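Local structure of DNA polymerase sliding clamp 2 (Thermococcus kodakarensis, 3LX2) at residues 25-30 with 36-41; 14-19 with 49-54. The protein probably encircles DNA as a homotrimeric ring, a moving platform that tethers the polymerase and other replication proteins to their template. One frame throughout, in Å; residues are numbered along the deposited sequence.

Interaction 1: residues 25-30 with 36-41; sequences DEAVFQ and IQMRAI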
ATOM      1  N   ASP A  25      17.182  -6.511 -19.905  1.00 48.45           N
ATOM      2  CA  ASP A  25      17.794  -5.332 -19.328  1.00 49.75           C
ATOM      3  C   ASP A  25      17.652  -4.170 -20.322  1.00 49.76           C
ATOM      4  O   ASP A  25      17.570  -3.011 -19.918  1.00 48.53           O
ATOM      5  CB  ASP A  25      19.273  -5.609 -19.004  1.00 49.49           C
ATOM      6  CG  ASP A  25      19.462  -6.863 -18.125  1.00 53.54           C
ATOM      7  OD1 ASP A  25      18.820  -6.975 -17.061  1.00 51.85           O
ATOM      8  OD2 ASP A  25      20.274  -7.757 -18.492  1.00 60.21           O
ATOM      9  N   GLU A  26      17.622  -4.522 -21.607  1.00 49.74           N
ATOM     10  CA  GLU A  26      17.678  -3.584 -22.691  1.00 51.94           C
ATOM     11  C   GLU A  26      16.738  -4.051 -23.764  1.00 52.29           C
ATOM     12  O   GLU A  26      16.538  -5.262 -23.940  1.00 52.82           O
ATOM     13  CB  GLU A  26      19.085  -3.526 -23.308  1.00 53.20           C
ATOM     14  CG  GLU A  26      20.250  -3.657 -22.289  1.00 57.43           C
ATOM     15  CD  GLU A  26      21.601  -3.250 -22.884  1.00 65.52           C
ATOM     16  OE1 GLU A  26      21.941  -3.760 -24.008  1.00 66.76           O
ATOM     17  OE2 GLU A  26      22.306  -2.415 -22.224  1.00 63.85           O
ATOM     18  N   ALA A  27      16.139  -3.109 -24.496  1.00 52.07           N
ATOM     19  CA  ALA A  27      15.366  -3.521 -25.639  1.00 50.80           C
ATOM     20  C   ALA A  27      15.708  -2.764 -26.901  1.00 50.12           C
ATOM     21  O   ALA A  27      15.992  -1.574 -26.880  1.00 50.06           O
ATOM     22  CB  ALA A  27      13.951  -3.411 -25.336  1.00 51.81           C
ATOM     23  N   VAL A  28      15.709  -3.494 -28.002  1.00 49.05           N
ATOM     24  CA  VAL A  28      15.837  -2.914 -29.309  1.00 47.37           C
ATOM     25  C   VAL A  28      14.496  -2.671 -29.993  1.00 47.25           C
ATOM     26  O   VAL A  28      13.769  -3.594 -30.334  1.00 47.53           O
ATOM     27  CB  VAL A  28      16.675  -3.856 -30.204  1.00 47.78           C
ATOM     28  CG1 VAL A  28      16.869  -3.244 -31.622  1.00 44.56           C
ATOM     29  CG2 VAL A  28      18.031  -4.196 -29.513  1.00 45.48           C
ATOM     30  N   PHE A  29      14.195  -1.420 -30.267  1.00 47.36           N
ATOM     31  CA  PHE A  29      12.956  -1.106 -30.944  1.00 47.02           C
ATOM     32  C   PHE A  29      13.215  -0.848 -32.409  1.00 46.90           C
ATOM     33  O   PHE A  29      13.880   0.099 -32.775  1.00 45.30           O
ATOM     34  CB  PHE A  29      12.291   0.091 -30.280  1.00 47.01           C
ATOM     35  CG  PHE A  29      11.317  -0.276 -29.173  1.00 50.79           C
ATOM     36  CD1 PHE A  29      11.224  -1.579 -28.693  1.00 52.61           C
ATOM     37  CD2 PHE A  29      10.481   0.694 -28.613  1.00 54.76           C
ATOM     38  CE1 PHE A  29      10.342  -1.915 -27.687  1.00 53.88           C
ATOM     39  CE2 PHE A  29       9.603   0.352 -27.591  1.00 54.98           C
ATOM     40  CZ  PHE A  29       9.534  -0.966 -27.141  1.00 52.80           C
ATOM     41  N   GLN A  30      12.703  -1.710 -33.264  1.00 47.76           N
ATOM     42  CA  GLN A  30      12.746  -1.367 -34.664  1.00 48.74           C
ATOM     43  C   GLN A  30      11.603  -0.409 -34.994  1.00 47.82           C
ATOM     44  O   GLN A  30      10.436  -0.779 -35.016  1.00 46.18           O
ATOM     45  CB  GLN A  30      12.711  -2.586 -35.564  1.00 49.96           C
ATOM     46  CG  GLN A  30      12.848  -2.242 -37.058  1.00 55.67           C
ATOM     47  CD  GLN A  30      14.282  -1.834 -37.425  1.00 64.20           C
ATOM     48  OE1 GLN A  30      15.268  -2.482 -36.972  1.00 66.15           O
ATOM     49  NE2 GLN A  30      14.415  -0.750 -38.230  1.00 61.73           N
ATOM     50  N   ILE A  36       6.115  -0.081 -34.953  1.00 42.48           N
ATOM     51  CA  ILE A  36       7.234  -0.496 -34.079  1.00 41.61           C
ATOM     52  C   ILE A  36       7.175  -2.008 -33.840  1.00 42.14           C
ATOM     53  O   ILE A  36       6.078  -2.621 -33.716  1.00 40.48           O
ATOM     54  CB  ILE A  36       7.191   0.225 -32.701  1.00 42.08           C
ATOM     55  CG1 ILE A  36       7.671   1.677 -32.778  1.00 42.95           C
ATOM     56  CG2 ILE A  36       8.042  -0.482 -31.622  1.00 40.74           C
ATOM     57  CD1 ILE A  36       6.952   2.592 -31.772  1.00 41.47           C
ATOM     58  N   GLN A  37       8.368  -2.594 -33.749  1.00 42.68           N
ATOM     59  CA  GLN A  37       8.551  -4.033 -33.589  1.00 43.97           C
ATOM     60  C   GLN A  37       9.759  -4.311 -32.740  1.00 44.46           C
ATOM     61  O   GLN A  37      10.788  -3.643 -32.847  1.00 44.66           O
ATOM     62  CB  GLN A  37       8.711  -4.731 -34.970  1.00 44.38           C
ATOM     63  CG  GLN A  37       7.406  -4.746 -35.797  1.00 45.10           C
ATOM     64  CD  GLN A  37       7.574  -5.233 -37.230  1.00 51.29           C
ATOM     65  OE1 GLN A  37       8.687  -5.340 -37.767  1.00 53.61           O
ATOM     66  NE2 GLN A  37       6.453  -5.507 -37.871  1.00 53.07           N
ATOM     67  N   MET A  38       9.621  -5.310 -31.892  1.00 44.96           N
ATOM     68  CA  MET A  38      10.715  -5.792 -31.120  1.00 45.95           C
ATOM     69  C   MET A  38      10.590  -7.290 -31.031  1.00 45.62           C
ATOM     70  O   MET A  38       9.494  -7.830 -31.003  1.00 44.91           O
ATOM     71  CB  MET A  38      10.714  -5.178 -29.736  1.00 46.76           C
ATOM     72  CG  MET A  38      11.618  -5.909 -28.777  1.00 50.23           C
ATOM     73  SD  MET A  38      11.387  -5.223 -27.148  1.00 57.99           S
ATOM     74  CE  MET A  38      12.156  -6.465 -26.166  1.00 55.50           C
ATOM     75  N   ARG A  39      11.742  -7.942 -30.991  1.00 45.79           N
ATOM     76  CA  ARG A  39      11.841  -9.351 -30.845  1.00 46.47           C
ATOM     77  C   ARG A  39      13.095  -9.568 -30.067  1.00 47.64           C
ATOM     78  O   ARG A  39      14.151  -9.058 -30.439  1.00 47.48           O
ATOM     79  CB  ARG A  39      11.949 -10.054 -32.182  1.00 46.53           C
ATOM     80  CG  ARG A  39      11.947 -11.579 -31.980  1.00 47.77           C
ATOM     81  CD  ARG A  39      11.753 -12.386 -33.244  1.00 47.78           C
ATOM     82  NE  ARG A  39      10.532 -12.114 -34.010  1.00 48.71           N
ATOM     83  CZ  ARG A  39      10.286 -12.683 -35.190  1.00 51.92           C
ATOM     84  NH1 ARG A  39      11.181 -13.543 -35.713  1.00 51.41           N
ATOM     85  NH2 ARG A  39       9.165 -12.411 -35.853  1.00 51.80           N
ATOM     86  N   ALA A  40      12.979 -10.294 -28.958  1.00 48.13           N
ATOM     87  CA  ALA A  40      14.128 -10.495 -28.101  1.00 47.88           C
ATOM     88  C   ALA A  40      13.968 -11.805 -27.346  1.00 48.29           C
ATOM     89  O   ALA A  40      12.848 -12.383 -27.310  1.00 47.08           O
ATOM     90  CB  ALA A  40      14.246  -9.352 -27.154  1.00 48.67           C
ATOM     91  N   ILE A  41      15.079 -12.255 -26.736  1.00 48.16           N
ATOM     92  CA  ILE A  41      15.093 -13.478 -25.910  1.00 47.83           C
ATOM     93  C   ILE A  41      15.839 -13.213 -24.622  1.00 47.44           C
ATOM     94  O   ILE A  41      16.829 -12.510 -24.598  1.00 46.70           O
ATOM     95  CB  ILE A  41      15.748 -14.682 -26.657  1.00 48.03           C
ATOM     96  CG1 ILE A  41      15.084 -14.937 -28.005  1.00 49.84           C
ATOM     97  CG2 ILE A  41      15.605 -16.013 -25.888  1.00 49.18           C
ATOM     98  CD1 ILE A  41      15.702 -16.143 -28.769  1.00 51.80           C
TER
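Phe29 and Met38 meet across the beta hairpin formed by strands 26-31 and 35-41 of the N-terminal PCNA domain, an example of cross-strand side chains on one face of a hairpin packing around an aromatic ring. Met38 SD lies in the plane of the Phe29 ring, 3.5 Å from Phe29 CE1, a Met-aromatic contact made at the ring edge. With CG anti to the backbone N (chi1 165°) and an extended chain beyond it, Met38 runs along the neighbouring strand as far as Ala27, whose CB is 3.6 Å from Met38 SD. One face of the same ring is taken by Ile36, whose CG2 stands 4.2 Å from the centroid in a CH-pi contact. Next to these side chains, Gln30 and Gln37 form an antiparallel hydrogen-bonded pair: Gln30 N donates to Gln37 O at 2.8 Å, and Gln37 N to Gln30 O at 3.0 Å. Beside it, Ile36 CA sits 3.3 Å from Gln30 O in a CA-H...O contact. Further out, Phe71 of strand 67-72 meets Phe29 edge to face, and Leu51 of strand 47-54 packs on both Phe29 and Met38. The Gln37 amide reaches that same strand 47-54, where its NE2 is hydrogen-bonded to Asn52 OD1.

Interaction 2: residues 14-19 with 49-54; sequences ESLIAT and VDLNLP
Leu16 directs its side chain from helix 10-21 at strand 47-54 by placing CG opposite the backbone N (chi1 -178°), while chi2 of 72° turns the isopropyl end so that CD1 faces Leu51 and CD2 faces Leu53. This is helix-on-sheet packing within the N-terminal PCNA domain; between 14-19 and 49-54 it rests on Leu16 alone against Leu51 and Leu53. Leu16 CD1 meets Leu51 CD1 tip to tip at 4.2 Å, and Leu16 CD2 meets Leu53 CD1 in the same manner at 4.0 Å. Leu51 and Leu53 are two positions apart, and so leave the strand on the same face; the intervening Asn52 points its side chain to the other. Because the leucines touch through their methyl ends, the backbones stay well separated, with the CA atoms of Leu16 and Leu51 9.8 Å apart. The contact is entirely apolar and all three side chains are buried. Val240 of strand 238-244 touches both Leu16 and Leu51, while Leu20 and Phe13 of the same helix pack on Leu51 and Leu53, respectively, widening the hydrophobic layer. In PCNA rings generally, the helices line the central channel and the sheets lie behind them, the arrangement to which this interface belongs. The helix itself is continuous here, with Ala18 N bonded to Glu14 O at 2.8 Å.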
ATOM      1  N   GLU A  14       3.362   2.318 -20.162  1.00 37.94           N
ATOM      2  CA  GLU A  14       4.116   1.933 -18.956  1.00 37.40           C
ATOM      3  C   GLU A  14       3.980   0.424 -18.717  1.00 38.47           C
ATOM      4  O   GLU A  14       4.896  -0.234 -18.287  1.00 38.43           O
ATOM      5  CB  GLU A  14       3.534   2.676 -17.759  1.00 37.29           C
ATOM      6  CG  GLU A  14       4.222   2.456 -16.399  1.00 39.35           C
ATOM      7  CD  GLU A  14       3.784   1.174 -15.732  1.00 43.25           C
ATOM      8  OE1 GLU A  14       2.702   0.679 -16.083  1.00 47.01           O
ATOM      9  OE2 GLU A  14       4.527   0.611 -14.903  1.00 47.38           O
ATOM     10  N   SER A  15       2.803  -0.093 -19.005  1.00 38.48           N
ATOM     11  CA  SER A  15       2.430  -1.372 -18.600  1.00 40.37           C
ATOM     12  C   SER A  15       2.997  -2.461 -19.539  1.00 40.58           C
ATOM     13  O   SER A  15       3.396  -3.556 -19.121  1.00 41.43           O
ATOM     14  CB  SER A  15       0.906  -1.382 -18.449  1.00 40.13           C
ATOM     15  OG  SER A  15       0.472  -2.592 -18.984  1.00 45.35           O
ATOM     16  N   LEU A  16       3.102  -2.140 -20.813  1.00 41.38           N
ATOM     17  CA  LEU A  16       3.935  -2.909 -21.722  1.00 40.35           C
ATOM     18  C   LEU A  16       5.403  -2.858 -21.329  1.00 40.89           C
ATOM     19  O   LEU A  16       6.132  -3.866 -21.400  1.00 41.79           O
ATOM     20  CB  LEU A  16       3.816  -2.297 -23.084  1.00 40.41           C
ATOM     21  CG  LEU A  16       4.597  -3.003 -24.176  1.00 43.38           C
ATOM     22  CD1 LEU A  16       3.941  -4.339 -24.521  1.00 41.11           C
ATOM     23  CD2 LEU A  16       4.635  -2.047 -25.402  1.00 45.39           C
ATOM     24  N   ILE A  17       5.889  -1.695 -20.938  1.00 39.71           N
ATOM     25  CA  ILE A  17       7.314  -1.645 -20.650  1.00 40.01           C
ATOM     26  C   ILE A  17       7.626  -2.455 -19.395  1.00 41.12           C
ATOM     27  O   ILE A  17       8.708  -3.090 -19.322  1.00 41.92           O
ATOM     28  CB  ILE A  17       7.863  -0.205 -20.616  1.00 38.77           C
ATOM     29  CG1 ILE A  17       7.714   0.442 -22.000  1.00 38.24           C
ATOM     30  CG2 ILE A  17       9.301  -0.152 -20.259  1.00 37.65           C
ATOM     31  CD1 ILE A  17       8.260  -0.358 -23.067  1.00 39.79           C
ATOM     32  N   ALA A  18       6.674  -2.444 -18.447  1.00 40.49           N
ATOM     33  CA  ALA A  18       6.787  -3.162 -17.183  1.00 40.58           C
ATOM     34  C   ALA A  18       6.903  -4.679 -17.459  1.00 40.63           C
ATOM     35  O   ALA A  18       7.690  -5.378 -16.844  1.00 40.83           O
ATOM     36  CB  ALA A  18       5.598  -2.839 -16.226  1.00 39.34           C
ATOM     37  N   THR A  19       6.156  -5.180 -18.412  1.00 40.40           N
ATOM     38  CA  THR A  19       6.287  -6.575 -18.698  1.00 41.58           C
ATOM     39  C   THR A  19       7.685  -6.906 -19.302  1.00 41.47           C
ATOM     40  O   THR A  19       8.311  -7.870 -18.914  1.00 42.04           O
ATOM     41  CB  THR A  19       5.127  -6.974 -19.544  1.00 41.88           C
ATOM     42  OG1 THR A  19       3.968  -6.501 -18.871  1.00 43.21           O
ATOM     43  CG2 THR A  19       5.046  -8.445 -19.712  1.00 41.29           C
ATOM     44  N   VAL A  49      10.020 -12.749 -26.716  1.00 44.48           N
ATOM     45  CA  VAL A  49       8.979 -11.784 -26.963  1.00 44.19           C
ATOM     46  C   VAL A  49       8.954 -11.322 -28.408  1.00 44.64           C
ATOM     47  O   VAL A  49      10.004 -11.048 -29.012  1.00 44.68           O
ATOM     48  CB  VAL A  49       9.025 -10.608 -25.971  1.00 43.58           C
ATOM     49  CG1 VAL A  49      10.133  -9.656 -26.341  1.00 45.49           C
ATOM     50  CG2 VAL A  49       7.724  -9.930 -25.972  1.00 42.46           C
ATOM     51  N   ASP A  50       7.741 -11.289 -28.956  1.00 44.38           N
ATOM     52  CA  ASP A  50       7.489 -10.739 -30.243  1.00 44.41           C
ATOM     53  C   ASP A  50       6.369  -9.661 -30.197  1.00 44.10           C
ATOM     54  O   ASP A  50       5.214  -9.903 -29.874  1.00 44.06           O
ATOM     55  CB  ASP A  50       7.209 -11.851 -31.247  1.00 45.56           C
ATOM     56  CG  ASP A  50       7.167 -11.346 -32.676  1.00 48.08           C
ATOM     57  OD1 ASP A  50       7.771 -10.299 -32.956  1.00 47.75           O
ATOM     58  OD2 ASP A  50       6.517 -12.005 -33.538  1.00 58.55           O
ATOM     59  N   LEU A  51       6.754  -8.451 -30.535  1.00 44.15           N
ATOM     60  CA  LEU A  51       5.957  -7.287 -30.259  1.00 44.78           C
ATOM     61  C   LEU A  51       5.741  -6.526 -31.559  1.00 43.72           C
ATOM     62  O   LEU A  51       6.697  -6.153 -32.264  1.00 42.84           O
ATOM     63  CB  LEU A  51       6.716  -6.416 -29.248  1.00 44.99           C
ATOM     64  CG  LEU A  51       6.341  -4.963 -29.052  1.00 49.41           C
ATOM     65  CD1 LEU A  51       4.888  -4.852 -28.552  1.00 54.92           C
ATOM     66  CD2 LEU A  51       7.283  -4.296 -28.025  1.00 53.13           C
ATOM     67  N   ASN A  52       4.481  -6.272 -31.865  1.00 42.71           N
ATOM     68  CA  ASN A  52       4.182  -5.432 -32.999  1.00 42.23           C
ATOM     69  C   ASN A  52       3.148  -4.312 -32.761  1.00 41.05           C
ATOM     70  O   ASN A  52       1.983  -4.563 -32.483  1.00 41.37           O
ATOM     71  CB  ASN A  52       3.837  -6.287 -34.212  1.00 42.19           C
ATOM     72  CG  ASN A  52       3.375  -5.457 -35.377  1.00 45.28           C
ATOM     73  OD1 ASN A  52       4.168  -4.907 -36.146  1.00 43.87           O
ATOM     74  ND2 ASN A  52       2.055  -5.331 -35.499  1.00 49.76           N
ATOM     75  N   LEU A  53       3.596  -3.077 -32.934  1.00 40.04           N
ATOM     76  CA  LEU A  53       2.794  -1.890 -32.695  1.00 39.13           C
ATOM     77  C   LEU A  53       2.613  -1.046 -33.980  1.00 39.15           C
ATOM     78  O   LEU A  53       3.421  -0.164 -34.278  1.00 39.33           O
ATOM     79  CB  LEU A  53       3.406  -1.054 -31.554  1.00 37.06           C
ATOM     80  CG  LEU A  53       3.564  -1.705 -30.169  1.00 35.75           C
ATOM     81  CD1 LEU A  53       4.224  -0.757 -29.119  1.00 33.63           C
ATOM     82  CD2 LEU A  53       2.309  -2.273 -29.654  1.00 32.92           C
ATOM     83  N   PRO A  54       1.549  -1.310 -34.737  1.00 39.56           N
ATOM     84  CA  PRO A  54       1.324  -0.625 -36.029  1.00 39.49           C
ATOM     85  C   PRO A  54       0.998   0.854 -35.813  1.00 39.59           C
ATOM     86  O   PRO A  54       0.351   1.209 -34.836  1.00 40.29           O
ATOM     87  CB  PRO A  54       0.098  -1.350 -36.617  1.00 38.52           C
ATOM     88  CG  PRO A  54      -0.039  -2.612 -35.834  1.00 41.83           C
ATOM     89  CD  PRO A  54       0.502  -2.308 -34.450  1.00 40.13           C
TER

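In the fold
The two contacts meet on one side of the same sheet: interaction 1 joins strands within it, and interaction 2 joins it to the helix. Interaction 1 pairs adjacent strands through main-chain bonds and through a sulfur and a methyl group set around an aromatic ring; it is only partly buried, with its glutamines on the outer side. Interaction 2 spans the gap between helix and sheet, lies wholly in the core and relies on aliphatic methyls alone. Strands 35-41 and 47-54 are neighbours in the sheet, so the contacts adjoin: Leu53 N and Leu51 N probably bond to Ile36 O and Met38 O, respectively. Leu51 is the residue at which the two contacts join.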